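Local coordinates for protein glutathione transferase o1 (Bombyx mori, PDB 3RBT) that belongs to the Omega class of glutathione transferases, a family generally assigned glutathione transferase and dehydroascorbate reductase activities, and may have such activity itself, at residues E156-F167 / F204-M214. Numbering follows the deposited sequence.
Sequences EKELTNRGTNYF and FPNFADWGDQM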
# COMPACT_ATOMS: atom_id res chain seq x y z
N GLU A 156 20.32 -6.15 0.02
CA GLU A 156 21.75 -6.16 -0.30
C GLU A 156 21.94 -6.26 -1.81
O GLU A 156 22.68 -5.48 -2.40
CB GLU A 156 22.45 -7.33 0.41
CG GLU A 156 23.90 -7.57 -0.05
CD GLU A 156 24.85 -6.48 0.40
OE1 GLU A 156 25.94 -6.39 -0.19
OE2 GLU A 156 24.52 -5.72 1.33
N LYS A 157 21.25 -7.23 -2.40
CA LYS A 157 21.26 -7.44 -3.84
C LYS A 157 20.75 -6.22 -4.61
O LYS A 157 21.33 -5.83 -5.62
CB LYS A 157 20.47 -8.69 -4.20
CG LYS A 157 21.24 -9.99 -3.93
CD LYS A 157 20.32 -11.21 -3.92
CE LYS A 157 21.09 -12.48 -3.57
NZ LYS A 157 20.16 -13.57 -3.16
N GLU A 158 19.67 -5.61 -4.10
CA GLU A 158 19.10 -4.42 -4.72
C GLU A 158 20.04 -3.21 -4.68
O GLU A 158 20.22 -2.53 -5.69
CB GLU A 158 17.76 -4.06 -4.08
CG GLU A 158 17.07 -2.85 -4.71
CD GLU A 158 16.62 -3.10 -6.15
OE1 GLU A 158 16.21 -4.23 -6.47
OE2 GLU A 158 16.66 -2.15 -6.96
N LEU A 159 20.62 -2.95 -3.50
CA LEU A 159 21.57 -1.84 -3.37
C LEU A 159 22.80 -2.04 -4.27
O LEU A 159 23.26 -1.10 -4.91
CB LEU A 159 21.99 -1.65 -1.91
CG LEU A 159 22.88 -0.47 -1.53
CD1 LEU A 159 22.26 0.88 -1.89
CD2 LEU A 159 23.17 -0.52 -0.03
N THR A 160 23.30 -3.28 -4.32
CA THR A 160 24.43 -3.64 -5.17
C THR A 160 24.10 -3.37 -6.64
O THR A 160 24.89 -2.77 -7.36
CB THR A 160 24.88 -5.12 -4.96
OG1 THR A 160 25.02 -5.37 -3.55
CG2 THR A 160 26.22 -5.40 -5.65
N ASN A 161 22.90 -3.78 -7.06
CA ASN A 161 22.46 -3.61 -8.44
C ASN A 161 22.37 -2.14 -8.86
O ASN A 161 22.63 -1.80 -10.02
CB ASN A 161 21.10 -4.28 -8.66
CG ASN A 161 21.22 -5.79 -8.80
OD1 ASN A 161 22.28 -6.32 -9.13
ND2 ASN A 161 20.11 -6.48 -8.56
N ARG A 162 22.00 -1.29 -7.91
CA ARG A 162 21.90 0.15 -8.15
C ARG A 162 23.27 0.83 -8.25
O ARG A 162 23.43 1.76 -9.03
CB ARG A 162 21.02 0.82 -7.09
CG ARG A 162 19.56 0.38 -7.17
CD ARG A 162 18.64 1.22 -6.32
NE ARG A 162 17.29 0.66 -6.32
CZ ARG A 162 16.19 1.31 -5.97
NH1 ARG A 162 16.24 2.58 -5.56
NH2 ARG A 162 15.02 0.68 -6.03
N GLY A 163 24.23 0.36 -7.46
CA GLY A 163 25.61 0.86 -7.53
C GLY A 163 25.79 2.29 -7.05
O GLY A 163 26.75 2.97 -7.45
N THR A 164 24.88 2.75 -6.20
CA THR A 164 24.98 4.07 -5.60
C THR A 164 25.17 3.94 -4.09
O THR A 164 24.91 2.88 -3.52
CB THR A 164 23.71 4.92 -5.88
OG1 THR A 164 22.54 4.17 -5.54
CG2 THR A 164 23.63 5.32 -7.36
N ASN A 165 25.61 5.03 -3.45
CA ASN A 165 25.75 5.07 -2.00
C ASN A 165 24.44 4.84 -1.25
O ASN A 165 24.42 4.26 -0.16
CB ASN A 165 26.41 6.38 -1.55
CG ASN A 165 27.86 6.48 -2.03
OD1 ASN A 165 28.48 5.48 -2.39
ND2 ASN A 165 28.39 7.70 -2.05
N TYR A 166 23.33 5.28 -1.84
CA TYR A 166 22.01 5.10 -1.24
C TYR A 166 21.04 4.55 -2.27
O TYR A 166 21.31 4.60 -3.46
CB TYR A 166 21.47 6.43 -0.72
CG TYR A 166 22.41 7.23 0.15
CD1 TYR A 166 22.36 7.12 1.54
CD2 TYR A 166 23.32 8.13 -0.41
CE1 TYR A 166 23.22 7.86 2.35
CE2 TYR A 166 24.18 8.87 0.39
CZ TYR A 166 24.12 8.74 1.77
OH TYR A 166 24.95 9.48 2.57
N PHE A 167 19.89 4.07 -1.79
CA PHE A 167 18.82 3.63 -2.68
C PHE A 167 18.32 4.78 -3.55
O PHE A 167 17.94 4.57 -4.70
CB PHE A 167 17.69 2.96 -1.87
CG PHE A 167 18.09 1.63 -1.28
CD1 PHE A 167 18.60 1.55 0.01
CD2 PHE A 167 18.01 0.47 -2.04
CE1 PHE A 167 18.99 0.32 0.55
CE2 PHE A 167 18.40 -0.76 -1.53
CZ PHE A 167 18.90 -0.83 -0.22
N PHE A 204 26.08 -8.85 4.54
CA PHE A 204 25.53 -7.78 3.71
C PHE A 204 26.46 -6.56 3.74
O PHE A 204 26.17 -5.58 4.44
CB PHE A 204 24.13 -7.41 4.19
CG PHE A 204 23.32 -8.60 4.62
CD1 PHE A 204 22.82 -9.50 3.68
CD2 PHE A 204 23.09 -8.84 5.97
CE1 PHE A 204 22.09 -10.61 4.08
CE2 PHE A 204 22.37 -9.95 6.38
CZ PHE A 204 21.86 -10.84 5.44
N PRO A 205 27.56 -6.62 2.97
CA PRO A 205 28.63 -5.62 3.05
C PRO A 205 28.22 -4.24 2.53
O PRO A 205 28.57 -3.24 3.15
CB PRO A 205 29.76 -6.22 2.21
CG PRO A 205 29.09 -7.16 1.28
CD PRO A 205 27.89 -7.69 2.01
N ASN A 206 27.48 -4.19 1.43
CA ASN A 206 26.99 -2.92 0.89
C ASN A 206 25.90 -2.29 1.77
O ASN A 206 25.89 -1.08 2.00
CB ASN A 206 26.52 -3.08 -0.56
CG ASN A 206 27.66 -3.42 -1.51
OD1 ASN A 206 28.77 -2.91 -1.38
ND2 ASN A 206 27.39 -4.29 -2.49
N PHE A 207 25.00 -3.13 2.29
CA PHE A 207 23.94 -2.67 3.20
C PHE A 207 24.55 -2.14 4.49
O PHE A 207 24.17 -1.07 4.96
CB PHE A 207 22.96 -3.81 3.52
CG PHE A 207 21.61 -3.33 3.99
CD1 PHE A 207 20.65 -2.92 3.07
CD2 PHE A 207 21.31 -3.29 5.35
CE1 PHE A 207 19.40 -2.48 3.50
CE2 PHE A 207 20.06 -2.85 5.79
CZ PHE A 207 19.10 -2.44 4.86
N ALA A 208 25.53 -2.87 5.04
CA ALA A 208 26.24 -2.46 6.24
C ALA A 208 26.91 -1.11 6.02
O ALA A 208 26.79 -0.23 6.87
CB ALA A 208 27.28 -3.52 6.64
N ASP A 209 27.59 -0.96 4.89
CA ASP A 209 28.21 0.30 4.48
C ASP A 209 27.18 1.44 4.44
O ASP A 209 27.43 2.52 4.99
CB ASP A 209 28.88 0.15 3.10
CG ASP A 209 30.21 -0.56 3.17
OD1 ASP A 209 30.60 -1.06 4.25
OD2 ASP A 209 30.89 -0.63 2.12
N TRP A 210 26.04 1.18 3.80
CA TRP A 210 24.93 2.13 3.71
C TRP A 210 24.44 2.54 5.11
O TRP A 210 24.26 3.73 5.39
CB TRP A 210 23.82 1.53 2.84
CG TRP A 210 22.49 2.24 2.90
CD1 TRP A 210 22.11 3.34 2.18
CD2 TRP A 210 21.37 1.90 3.72
NE1 TRP A 210 20.82 3.70 2.50
CE2 TRP A 210 20.34 2.83 3.44
CE3 TRP A 210 21.13 0.89 4.67
CZ2 TRP A 210 19.10 2.80 4.08
CZ3 TRP A 210 19.90 0.85 5.29
CH2 TRP A 210 18.89 1.80 5.00
N GLY A 211 24.23 1.55 5.97
CA GLY A 211 23.93 1.78 7.39
C GLY A 211 24.86 2.79 8.06
O GLY A 211 24.40 3.70 8.76
N ASP A 212 26.16 2.63 7.83
CA ASP A 212 27.16 3.54 8.38
C ASP A 212 26.98 4.96 7.85
O ASP A 212 27.03 5.92 8.61
CB ASP A 212 28.58 3.05 8.08
CG ASP A 212 28.93 1.79 8.84
OD1 ASP A 212 28.32 1.55 9.90
OD2 ASP A 212 29.83 1.05 8.39
N GLN A 213 26.78 5.07 6.54
CA GLN A 213 26.56 6.36 5.90
C GLN A 213 25.26 7.02 6.36
O GLN A 213 25.23 8.22 6.61
CB GLN A 213 26.60 6.21 4.38
CG GLN A 213 28.01 5.99 3.82
CD GLN A 213 28.90 7.20 4.00
OE1 GLN A 213 28.52 8.33 3.64
NE2 GLN A 213 30.09 6.99 4.55
N MET A 214 24.19 6.23 6.49
CA MET A 214 22.91 6.75 6.99
C MET A 214 23.07 7.31 8.40
O MET A 214 22.48 8.33 8.72
CB MET A 214 21.83 5.67 6.98
CG MET A 214 21.27 5.32 5.61
SD MET A 214 20.35 6.64 4.78
CE MET A 214 18.87 6.74 5.81
O HOH W 1 27.42 9.68 1.44
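E156 reaches from the last turns of helix 145-162 to the start of helix 205-216, where its carboxylate accepts two backbone N-H groups of the first turn, F204 holding the N-cap position, within the all-helical C-terminal domain of the glutathione transferase fold. The two helix segments cross almost perpendicularly, at 81°, with axes 8.6 Å apart. Both carboxylate oxygens of E156 are met on their syn sides: OE1 takes N206 N at 3.1 Å, and OE2 takes F207 N at 2.8 Å, slightly out of the carboxylate plane. With CG anti to the backbone N (chi1 170°) and a bend at chi2, the buried side chain lies against F204 and P205; the helix N-terminus probably stabilises its negative charge. With an alanine here, the N-H groups of N206 and F207 are likely to lose their acceptors, and a gap is likely to open where the carboxylate packed against P205 and the F204 backbone. The second polar link is a relay: N206 ND2 donates to T160 OG1 at 2.8 Å, close to the amide plane, and that hydroxyl in turn donates to E156 O.

Apolar contacts centre on W210. L159 CD2 packs against W210 CB at 3.6 Å, while L159 CD1 sits over the centre of the F167 ring. F167 points its edge at one face of the indole in a T-shaped stack, planes 81° apart; M214 CG covers the opposite face. D176, on helix 174-186, accepts hydrogen bonds from W210 NE1 and F167 N, tying both to a third helix. Y166 completes the aromatic cluster, its ring meeting the indole rim to rim, and M214 SD makes a Met-aromatic contact at the tyrosine edge, 3.8 Å from Y166 CD1. At the outer end, a water bridges Y166 OH, 2.7 Å away, and Q213 OE1, to which it donates.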